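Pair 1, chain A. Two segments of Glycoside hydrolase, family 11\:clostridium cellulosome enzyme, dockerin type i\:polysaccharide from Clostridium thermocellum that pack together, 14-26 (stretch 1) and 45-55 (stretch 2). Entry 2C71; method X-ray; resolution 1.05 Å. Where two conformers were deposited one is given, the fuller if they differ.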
# COMPACT_ATOMS: atom_id res chain seq x y z
N GLY A 14 -8.00 2.78 -0.77
CA GLY A 14 -8.45 3.87 -1.60
C GLY A 14 -8.48 3.52 -3.08
O GLY A 14 -8.41 2.35 -3.45
N PRO A 15 -8.65 4.53 -3.96
CA PRO A 15 -8.59 5.96 -3.65
C PRO A 15 -9.90 6.55 -3.19
O PRO A 15 -10.98 6.12 -3.62
CB PRO A 15 -8.25 6.55 -5.05
CG PRO A 15 -8.92 5.61 -6.01
CD PRO A 15 -8.67 4.26 -5.42
N ASP A 16 -9.80 7.60 -2.40
CA ASP A 16 -10.94 8.46 -2.04
C ASP A 16 -10.51 9.89 -2.25
O ASP A 16 -9.49 10.31 -1.70
CB ASP A 16 -11.32 8.19 -0.58
CG ASP A 16 -12.52 8.98 -0.10
OD1 ASP A 16 -12.40 10.17 0.19
OD2 ASP A 16 -13.59 8.37 -0.03
N ASN A 17 -11.22 10.64 -3.08
CA ASN A 17 -10.79 12.01 -3.39
C ASN A 17 -10.50 12.82 -2.14
O ASN A 17 -9.54 13.59 -2.13
CB ASN A 17 -11.79 12.73 -4.25
CG ASN A 17 -11.81 12.25 -5.68
OD1 ASN A 17 -12.94 12.20 -6.31
ND2 ASN A 17 -10.70 11.94 -6.25
N VAL A 18 -11.30 12.72 -1.11
CA VAL A 18 -11.09 13.49 0.10
C VAL A 18 -10.02 12.87 0.97
O VAL A 18 -8.98 13.51 1.31
CB VAL A 18 -12.40 13.69 0.89
CG1 VAL A 18 -12.10 14.48 2.17
CG2 VAL A 18 -13.42 14.44 0.02
N LEU A 19 -10.17 11.62 1.37
CA LEU A 19 -9.28 11.04 2.37
C LEU A 19 -7.86 10.77 1.80
O LEU A 19 -6.87 10.97 2.50
CB LEU A 19 -9.84 9.75 3.00
CG LEU A 19 -10.71 9.99 4.25
CD1 LEU A 19 -11.96 10.75 3.97
CD2 LEU A 19 -10.95 8.69 4.98
N THR A 20 -7.77 10.32 0.56
CA THR A 20 -6.47 10.06 -0.04
C THR A 20 -5.70 11.35 -0.20
O THR A 20 -4.48 11.41 -0.03
CB THR A 20 -6.61 9.30 -1.35
OG1 THR A 20 -7.33 8.08 -1.10
CG2 THR A 20 -5.26 9.03 -2.01
N ALA A 21 -6.40 12.45 -0.57
CA ALA A 21 -5.73 13.75 -0.71
C ALA A 21 -5.13 14.20 0.60
O ALA A 21 -4.08 14.84 0.59
CB ALA A 21 -6.66 14.80 -1.28
N ARG A 22 -5.74 13.86 1.74
CA ARG A 22 -5.11 14.21 3.02
C ARG A 22 -3.76 13.57 3.18
O ARG A 22 -2.81 14.19 3.69
CB ARG A 22 -6.02 13.84 4.19
CG ARG A 22 -7.33 14.52 4.24
CD ARG A 22 -8.15 13.97 5.40
NE ARG A 22 -9.46 14.56 5.34
CZ ARG A 22 -10.49 14.09 5.98
NH1 ARG A 22 -10.39 12.95 6.69
NH2 ARG A 22 -11.64 14.74 5.91
N VAL A 23 -3.65 12.29 2.80
CA VAL A 23 -2.36 11.59 2.86
C VAL A 23 -1.40 12.21 1.85
O VAL A 23 -0.24 12.49 2.20
CB VAL A 23 -2.53 10.10 2.63
CG1 VAL A 23 -1.19 9.39 2.44
CG2 VAL A 23 -3.28 9.45 3.82
N LEU A 24 -1.82 12.40 0.60
CA LEU A 24 -0.93 12.96 -0.42
C LEU A 24 -0.41 14.33 0.00
O LEU A 24 0.75 14.65 -0.29
CB LEU A 24 -1.63 13.01 -1.78
CG LEU A 24 -1.86 11.63 -2.42
CD1 LEU A 24 -2.85 11.76 -3.59
CD2 LEU A 24 -0.56 11.02 -2.93
N ASP A 25 -1.24 15.13 0.64
CA ASP A 25 -0.78 16.46 1.12
C ASP A 25 0.34 16.32 2.12
O ASP A 25 1.27 17.13 2.10
CB ASP A 25 -1.93 17.26 1.68
CG ASP A 25 -2.93 17.74 0.63
OD1 ASP A 25 -2.68 17.72 -0.56
OD2 ASP A 25 -4.00 18.27 1.08
N LYS A 26 0.26 15.37 3.07
CA LYS A 26 1.35 15.14 4.02
C LYS A 26 2.61 14.69 3.30
O LYS A 26 3.72 15.12 3.62
CB LYS A 26 0.98 14.07 5.06
CG LYS A 26 -0.16 14.42 5.98
CD LYS A 26 0.09 15.62 6.87
CE LYS A 26 -1.11 15.91 7.73
NZ LYS A 26 -0.98 17.08 8.53
N ASP A 45 -13.65 7.50 -13.34
CA ASP A 45 -13.40 8.84 -13.81
C ASP A 45 -13.13 9.66 -12.56
O ASP A 45 -12.08 10.28 -12.41
CB ASP A 45 -14.61 9.38 -14.58
CG ASP A 45 -14.57 9.02 -16.05
OD1 ASP A 45 -13.89 8.03 -16.40
OD2 ASP A 45 -15.22 9.72 -16.85
N SER A 46 -14.14 9.65 -11.64
CA SER A 46 -14.17 10.55 -10.47
C SER A 46 -12.83 10.60 -9.76
O SER A 46 -12.45 11.65 -9.24
CB SER A 46 -15.28 10.19 -9.46
OG SER A 46 -15.28 11.13 -8.38
N THR A 47 -12.14 9.47 -9.71
CA THR A 47 -10.86 9.34 -9.00
C THR A 47 -9.64 9.29 -9.93
O THR A 47 -8.52 9.12 -9.46
CB THR A 47 -10.87 8.15 -8.03
OG1 THR A 47 -11.17 6.99 -8.78
CG2 THR A 47 -11.87 8.36 -6.89
N ALA A 48 -9.84 9.49 -11.22
CA ALA A 48 -8.73 9.43 -12.17
C ALA A 48 -7.63 10.42 -11.84
O ALA A 48 -6.44 10.07 -11.90
CB ALA A 48 -9.25 9.69 -13.60
N ALA A 49 -8.00 11.65 -11.56
CA ALA A 49 -6.97 12.67 -11.33
C ALA A 49 -6.14 12.38 -10.09
O ALA A 49 -4.94 12.64 -10.07
CB ALA A 49 -7.58 14.06 -11.23
N ILE A 50 -6.76 11.86 -9.02
CA ILE A 50 -6.01 11.58 -7.81
C ILE A 50 -5.10 10.37 -7.98
O ILE A 50 -3.99 10.32 -7.48
CB ILE A 50 -6.88 11.51 -6.55
CG1 ILE A 50 -6.02 11.73 -5.33
CG2 ILE A 50 -7.71 10.26 -6.49
CD1 ILE A 50 -6.78 12.01 -4.05
N ILE A 51 -5.57 9.39 -8.74
CA ILE A 51 -4.71 8.23 -9.13
C ILE A 51 -3.51 8.75 -9.91
O ILE A 51 -2.37 8.35 -9.66
CB ILE A 51 -5.58 7.22 -9.93
CG1 ILE A 51 -6.48 6.43 -8.98
CG2 ILE A 51 -4.77 6.32 -10.82
CD1 ILE A 51 -5.77 5.35 -8.17
N ARG A 52 -3.74 9.65 -10.87
CA ARG A 52 -2.65 10.18 -11.67
C ARG A 52 -1.73 11.04 -10.81
O ARG A 52 -0.50 11.02 -11.02
CB ARG A 52 -3.22 10.89 -12.92
CG ARG A 52 -2.21 11.28 -13.99
CD ARG A 52 -1.40 10.15 -14.57
NE ARG A 52 -2.04 9.36 -15.62
CZ ARG A 52 -1.49 9.07 -16.82
NH1 ARG A 52 -0.30 9.54 -17.20
NH2 ARG A 52 -2.09 8.26 -17.65
N ARG A 53 -2.29 11.79 -9.86
CA ARG A 53 -1.48 12.55 -8.94
C ARG A 53 -0.47 11.66 -8.23
O ARG A 53 0.68 12.08 -7.97
CB ARG A 53 -2.37 13.25 -7.90
CG ARG A 53 -1.62 14.05 -6.85
CD ARG A 53 -2.55 14.79 -5.91
NE ARG A 53 -1.78 15.36 -4.81
CZ ARG A 53 -2.30 15.92 -3.73
NH1 ARG A 53 -3.60 15.89 -3.50
NH2 ARG A 53 -1.49 16.44 -2.80
N MET A 54 -0.86 10.43 -7.87
CA MET A 54 0.08 9.51 -7.23
C MET A 54 1.31 9.34 -8.09
O MET A 54 2.45 9.53 -7.65
CB MET A 54 -0.59 8.16 -6.98
CG MET A 54 -1.72 8.22 -5.96
SD MET A 54 -2.61 6.66 -5.93
CE MET A 54 -3.85 7.10 -4.70
N VAL A 55 1.08 8.93 -9.35
CA VAL A 55 2.15 8.70 -10.32
C VAL A 55 2.99 9.97 -10.51
O VAL A 55 4.23 9.93 -10.46
CB VAL A 55 1.59 8.22 -11.70
CG1 VAL A 55 2.72 7.98 -12.68
CG2 VAL A 55 0.77 6.96 -11.57
O HOH W 1 -4.95 18.08 -1.93

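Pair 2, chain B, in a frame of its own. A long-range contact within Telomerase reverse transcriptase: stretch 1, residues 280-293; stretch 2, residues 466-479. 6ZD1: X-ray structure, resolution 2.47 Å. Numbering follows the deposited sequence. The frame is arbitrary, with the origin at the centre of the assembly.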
# COMPACT_ATOMS: atom_id res chain seq x y z
N THR B 280 0.57 22.12 7.11
CA THR B 280 0.33 21.82 8.51
C THR B 280 0.59 20.36 8.87
O THR B 280 1.37 20.09 9.78
CB THR B 280 -1.11 22.22 8.89
OG1 THR B 280 -1.34 23.59 8.53
CG2 THR B 280 -1.34 22.06 10.39
N LEU B 281 -0.01 19.41 8.14
CA LEU B 281 0.12 18.01 8.52
C LEU B 281 1.51 17.47 8.22
O LEU B 281 2.10 16.77 9.05
CB LEU B 281 -0.93 17.16 7.79
CG LEU B 281 -2.34 17.12 8.40
CD1 LEU B 281 -3.21 16.12 7.65
CD2 LEU B 281 -2.28 16.79 9.88
N SER B 282 2.04 17.76 7.03
CA SER B 282 3.38 17.29 6.69
C SER B 282 4.43 17.80 7.66
O SER B 282 5.26 16.98 8.11
CB SER B 282 3.71 17.67 5.24
OG SER B 282 4.99 17.19 4.87
N PRO B 283 4.47 19.08 8.04
CA PRO B 283 5.46 19.49 9.06
C PRO B 283 5.29 18.78 10.39
O PRO B 283 6.29 18.38 11.00
CB PRO B 283 5.23 21.00 9.18
CG PRO B 283 4.67 21.39 7.87
CD PRO B 283 3.78 20.25 7.47
N VAL B 284 4.05 18.60 10.85
CA VAL B 284 3.83 17.93 12.13
C VAL B 284 4.41 16.53 12.09
O VAL B 284 5.10 16.10 13.02
CB VAL B 284 2.33 17.92 12.48
CG1 VAL B 284 2.05 16.92 13.59
CG2 VAL B 284 1.88 19.31 12.90
N ARG B 285 4.16 15.80 11.00
CA ARG B 285 4.71 14.45 10.89
C ARG B 285 6.23 14.47 10.79
O ARG B 285 6.91 13.61 11.36
CB ARG B 285 4.09 13.73 9.70
CG ARG B 285 4.57 12.29 9.55
CD ARG B 285 3.62 11.47 8.69
NE ARG B 285 3.50 11.99 7.33
CZ ARG B 285 2.85 11.35 6.36
NH1 ARG B 285 2.28 10.18 6.60
NH2 ARG B 285 2.77 11.88 5.14
N GLN B 286 6.79 15.48 10.11
CA GLN B 286 8.24 15.54 9.96
C GLN B 286 8.92 15.79 11.31
O GLN B 286 9.95 15.16 11.61
CB GLN B 286 8.63 16.64 8.98
CG GLN B 286 8.33 16.35 7.52
CD GLN B 286 8.81 17.47 6.61
OE1 GLN B 286 10.01 17.74 6.52
NE2 GLN B 286 7.87 18.13 5.94
N VAL B 287 8.37 16.69 12.12
CA VAL B 287 9.00 17.00 13.40
C VAL B 287 8.86 15.82 14.35
O VAL B 287 9.79 15.48 15.09
CB VAL B 287 8.39 18.28 13.99
CG1 VAL B 287 9.03 18.60 15.34
CG2 VAL B 287 8.58 19.44 13.03
N LEU B 288 7.70 15.16 14.34
CA LEU B 288 7.53 13.97 15.17
C LEU B 288 8.53 12.89 14.78
O LEU B 288 9.11 12.23 15.66
CB LEU B 288 6.10 13.44 15.05
CG LEU B 288 4.99 14.30 15.65
CD1 LEU B 288 3.64 13.68 15.37
CD2 LEU B 288 5.20 14.50 17.14
N GLN B 289 8.77 12.72 13.48
CA GLN B 289 9.72 11.70 13.04
C GLN B 289 11.14 12.05 13.46
O GLN B 289 11.92 11.15 13.82
CB GLN B 289 9.63 11.53 11.52
CG GLN B 289 10.35 10.30 10.99
CD GLN B 289 9.74 9.00 11.47
OE1 GLN B 289 8.65 8.62 11.04
NE2 GLN B 289 10.42 8.32 12.38
N LEU B 290 11.51 13.33 13.42
CA LEU B 290 12.85 13.72 13.82
C LEU B 290 13.07 13.54 15.32
O LEU B 290 14.09 12.99 15.74
CB LEU B 290 13.12 15.17 13.42
CG LEU B 290 13.41 15.38 11.93
CD1 LEU B 290 13.78 16.83 11.65
CD2 LEU B 290 14.53 14.44 11.48
N LYS B 291 12.11 13.99 16.14
CA LYS B 291 12.19 13.76 17.57
C LYS B 291 12.30 12.27 17.88
O LYS B 291 13.05 11.86 18.77
CB LYS B 291 10.97 14.35 18.27
CG LYS B 291 10.89 15.86 18.24
CD LYS B 291 12.01 16.46 19.07
CE LYS B 291 12.00 17.98 18.98
NZ LYS B 291 13.20 18.54 19.66
N LEU B 292 11.57 11.45 17.13
CA LEU B 292 11.61 10.01 17.34
C LEU B 292 12.95 9.43 16.89
O LEU B 292 13.48 8.51 17.53
CB LEU B 292 10.45 9.35 16.60
CG LEU B 292 9.98 7.99 17.09
CD1 LEU B 292 9.57 8.07 18.56
CD2 LEU B 292 8.82 7.52 16.24
N ASN B 293 13.50 9.94 15.79
CA ASN B 293 14.80 9.48 15.32
C ASN B 293 15.91 9.86 16.30
O ASN B 293 16.81 9.06 16.57
CB ASN B 293 15.11 10.05 13.94
CG ASN B 293 14.26 9.43 12.86
OD1 ASN B 293 13.86 8.27 12.95
ND2 ASN B 293 13.98 10.21 11.82
N PHE B 466 -5.53 7.72 9.18
CA PHE B 466 -5.22 9.14 9.25
C PHE B 466 -3.72 9.37 9.16
O PHE B 466 -2.91 8.45 9.33
CB PHE B 466 -5.77 9.75 10.54
CG PHE B 466 -7.23 10.08 10.47
CD1 PHE B 466 -7.65 11.32 10.01
CD2 PHE B 466 -8.19 9.16 10.86
CE1 PHE B 466 -8.99 11.63 9.94
CE2 PHE B 466 -9.53 9.47 10.79
CZ PHE B 466 -9.93 10.70 10.33
N SER B 467 -3.35 10.63 8.93
CA SER B 467 -1.97 10.97 8.58
C SER B 467 -0.99 10.55 9.67
O SER B 467 0.09 10.03 9.38
CB SER B 467 -1.86 12.47 8.31
OG SER B 467 -2.85 12.89 7.38
N LEU B 468 -1.35 10.78 10.93
CA LEU B 468 -0.43 10.61 12.04
C LEU B 468 -0.65 9.32 12.83
O LEU B 468 0.07 9.08 13.80
CB LEU B 468 -0.53 11.80 12.99
CG LEU B 468 -0.51 13.20 12.36
CD1 LEU B 468 -0.66 14.27 13.43
CD2 LEU B 468 0.77 13.41 11.56
N SER B 469 -1.61 8.48 12.43
CA SER B 469 -1.96 7.31 13.24
C SER B 469 -0.77 6.37 13.40
O SER B 469 -0.49 5.89 14.50
CB SER B 469 -3.15 6.58 12.62
OG SER B 469 -4.28 7.43 12.56
N GLY B 470 -0.05 6.11 12.31
CA GLY B 470 1.09 5.21 12.40
C GLY B 470 2.19 5.75 13.28
O GLY B 470 2.73 5.03 14.13
N ILE B 471 2.51 7.04 13.14
CA ILE B 471 3.58 7.60 13.96
C ILE B 471 3.11 7.79 15.39
O ILE B 471 3.91 7.73 16.33
CB ILE B 471 4.12 8.90 13.34
CG1 ILE B 471 5.42 9.31 14.03
CG2 ILE B 471 3.08 10.02 13.42
CD1 ILE B 471 6.26 10.27 13.22
N PHE B 472 1.80 8.01 15.60
CA PHE B 472 1.28 8.02 16.96
C PHE B 472 1.60 6.71 17.67
O PHE B 472 2.23 6.71 18.73
CB PHE B 472 -0.24 8.26 16.95
CG PHE B 472 -0.63 9.69 16.74
CD1 PHE B 472 0.29 10.72 16.90
CD2 PHE B 472 -1.94 10.02 16.41
CE1 PHE B 472 -0.08 12.04 16.71
CE2 PHE B 472 -2.32 11.34 16.22
CZ PHE B 472 -1.39 12.35 16.38
N CYS B 473 1.24 5.59 17.04
CA CYS B 473 1.49 4.29 17.65
C CYS B 473 2.98 4.05 17.84
O CYS B 473 3.39 3.40 18.81
CB CYS B 473 0.86 3.19 16.78
SG CYS B 473 0.90 1.53 17.48
N ASP B 474 3.81 4.59 16.95
CA ASP B 474 5.26 4.44 17.09
C ASP B 474 5.79 5.25 18.27
O ASP B 474 6.63 4.76 19.03
CB ASP B 474 5.94 4.87 15.79
CG ASP B 474 7.37 4.37 15.68
OD1 ASP B 474 7.82 3.63 16.58
OD2 ASP B 474 8.04 4.71 14.68
N ILE B 475 5.30 6.48 18.43
CA ILE B 475 5.72 7.31 19.56
C ILE B 475 5.35 6.64 20.88
O ILE B 475 6.17 6.55 21.80
CB ILE B 475 5.10 8.72 19.45
CG1 ILE B 475 5.72 9.50 18.30
CG2 ILE B 475 5.27 9.48 20.76
CD1 ILE B 475 5.07 10.85 18.09
N LEU B 476 4.11 6.17 20.98
CA LEU B 476 3.63 5.62 22.25
C LEU B 476 4.36 4.33 22.61
O LEU B 476 4.83 4.17 23.74
CB LEU B 476 2.12 5.39 22.19
CG LEU B 476 1.47 4.83 23.46
CD1 LEU B 476 1.84 5.66 24.68
CD2 LEU B 476 -0.04 4.75 23.33
N TYR B 477 4.48 3.41 21.65
CA TYR B 477 5.12 2.13 21.96
C TYR B 477 6.63 2.28 22.16
O TYR B 477 7.22 1.54 22.95
CB TYR B 477 4.82 1.10 20.87
CG TYR B 477 3.47 0.41 21.01
CD1 TYR B 477 2.53 0.85 21.93
CD2 TYR B 477 3.14 -0.68 20.21
CE1 TYR B 477 1.29 0.21 22.06
CE2 TYR B 477 1.92 -1.32 20.33
CZ TYR B 477 1.00 -0.87 21.25
OH TYR B 477 -0.22 -1.50 21.37
N SER B 478 7.27 3.23 21.47
CA SER B 478 8.67 3.50 21.77
C SER B 478 8.83 4.04 23.18
O SER B 478 9.73 3.62 23.92
CB SER B 478 9.25 4.50 20.76
OG SER B 478 9.22 3.97 19.44
N THR B 479 7.95 4.98 23.57
CA THR B 479 7.95 5.48 24.94
C THR B 479 7.64 4.37 25.94
O THR B 479 8.27 4.29 27.00
CB THR B 479 6.92 6.61 25.07
OG1 THR B 479 7.25 7.66 24.15
CG2 THR B 479 6.90 7.16 26.48

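Two helices that run side by side in the same direction must fill the groove between them, and the same backbone frame can be filled in more than one way. Pairs 1 and 2 illustrate the point. In pair 1 the helix axes approach to 10.4 Å at an angle of 12°; in pair 2 they approach to 10.7 Å at 24°. Fourteen central residues superpose with an RMSD of 0.5 Å, and the surface buried is nearly identical, 598 Å² against 599 Å².

The fixed point of the comparison is an isoleucine. Ile A50 matches Ile B471, with side-chain centres 0.6 Å apart, and both adopt the t,t rotamer, which extends the CD1 methyl toward the opposing helix. In pair 1 this side chain is a knob set among Asn A17, Thr A20, Ala A21 and Leu A24. CD1 of Ile A50 lies 3.5 Å from the backbone N of Ala A21, and in pair 2 the CD1 of Ile B471 lies 3.5 Å from the N of Gln B289, the matching residue. The methyl thus reaches the opposing backbone itself in both proteins.

Around this constant the walls differ. Thr A20 matches Leu B288, both pointing toward the other stretch. The threonine is short: CB of Thr A20 is 3.8 Å from CD1 of Ile A50, and its CG2 is 3.6 Å from CE of Met A54. The leucine is longer: Leu B288 places its CB 3.7 Å from CD1 of Ile B471 and its CD2 3.8 Å from CD1 of Ile B475. Here Met A54 matches Ile B475, so a short residue facing a long, flexible one is exchanged for two branched aliphatic side chains. Leucine occupies the next inward position in both, but Leu A24 is m,t and Leu B292 is t,p. CD1 of Leu A24 packs 3.6 Å from CG1 of Ile A50, and its CD2 is 4.3 Å from CG of Met A54. CD1 of Leu B292 packs 4.1 Å from CG1 of Ile B475, and its CD2 is 4.4 Å from CG1 of Ile B471. The two leucines reach the same pair of positions from different rotamers.

The sharpest divergence is at Arg A53, matched by Asp B474. CB of Leu A24 lies over one face of the arginine guanidinium, 3.6 Å from CZ of Arg A53, while at its edge NH2 of Arg A53 donates to OD1 of Asp A25 at 2.8 Å in a nearly straight hydrogen bond that is part of a salt bridge. Water 1 joins the same two side chains, donating to OD1 of Asp A25 and accepting from NH1 of Arg A53. Asp A25 matches Asn B293, and although their side-chain centres fall 0.1 Å apart, the asparagine makes no contact with the other stretch. Instead, OD2 of Asp B474 sits 3.3 Å from CD2 of Leu B292, and no hydrogen bond crosses pair 2.

At the inward-facing Thr A47, matched by Leu B468, pair 1 brings in Pro A15, whose CG is 3.8 Å from CB of Thr A47. Pair 2 uses the larger Leu B468, whose CD1 is 3.8 Å from CG1 of Val B284. A shared frame fixes where side chains must meet, not which chemistry they bring.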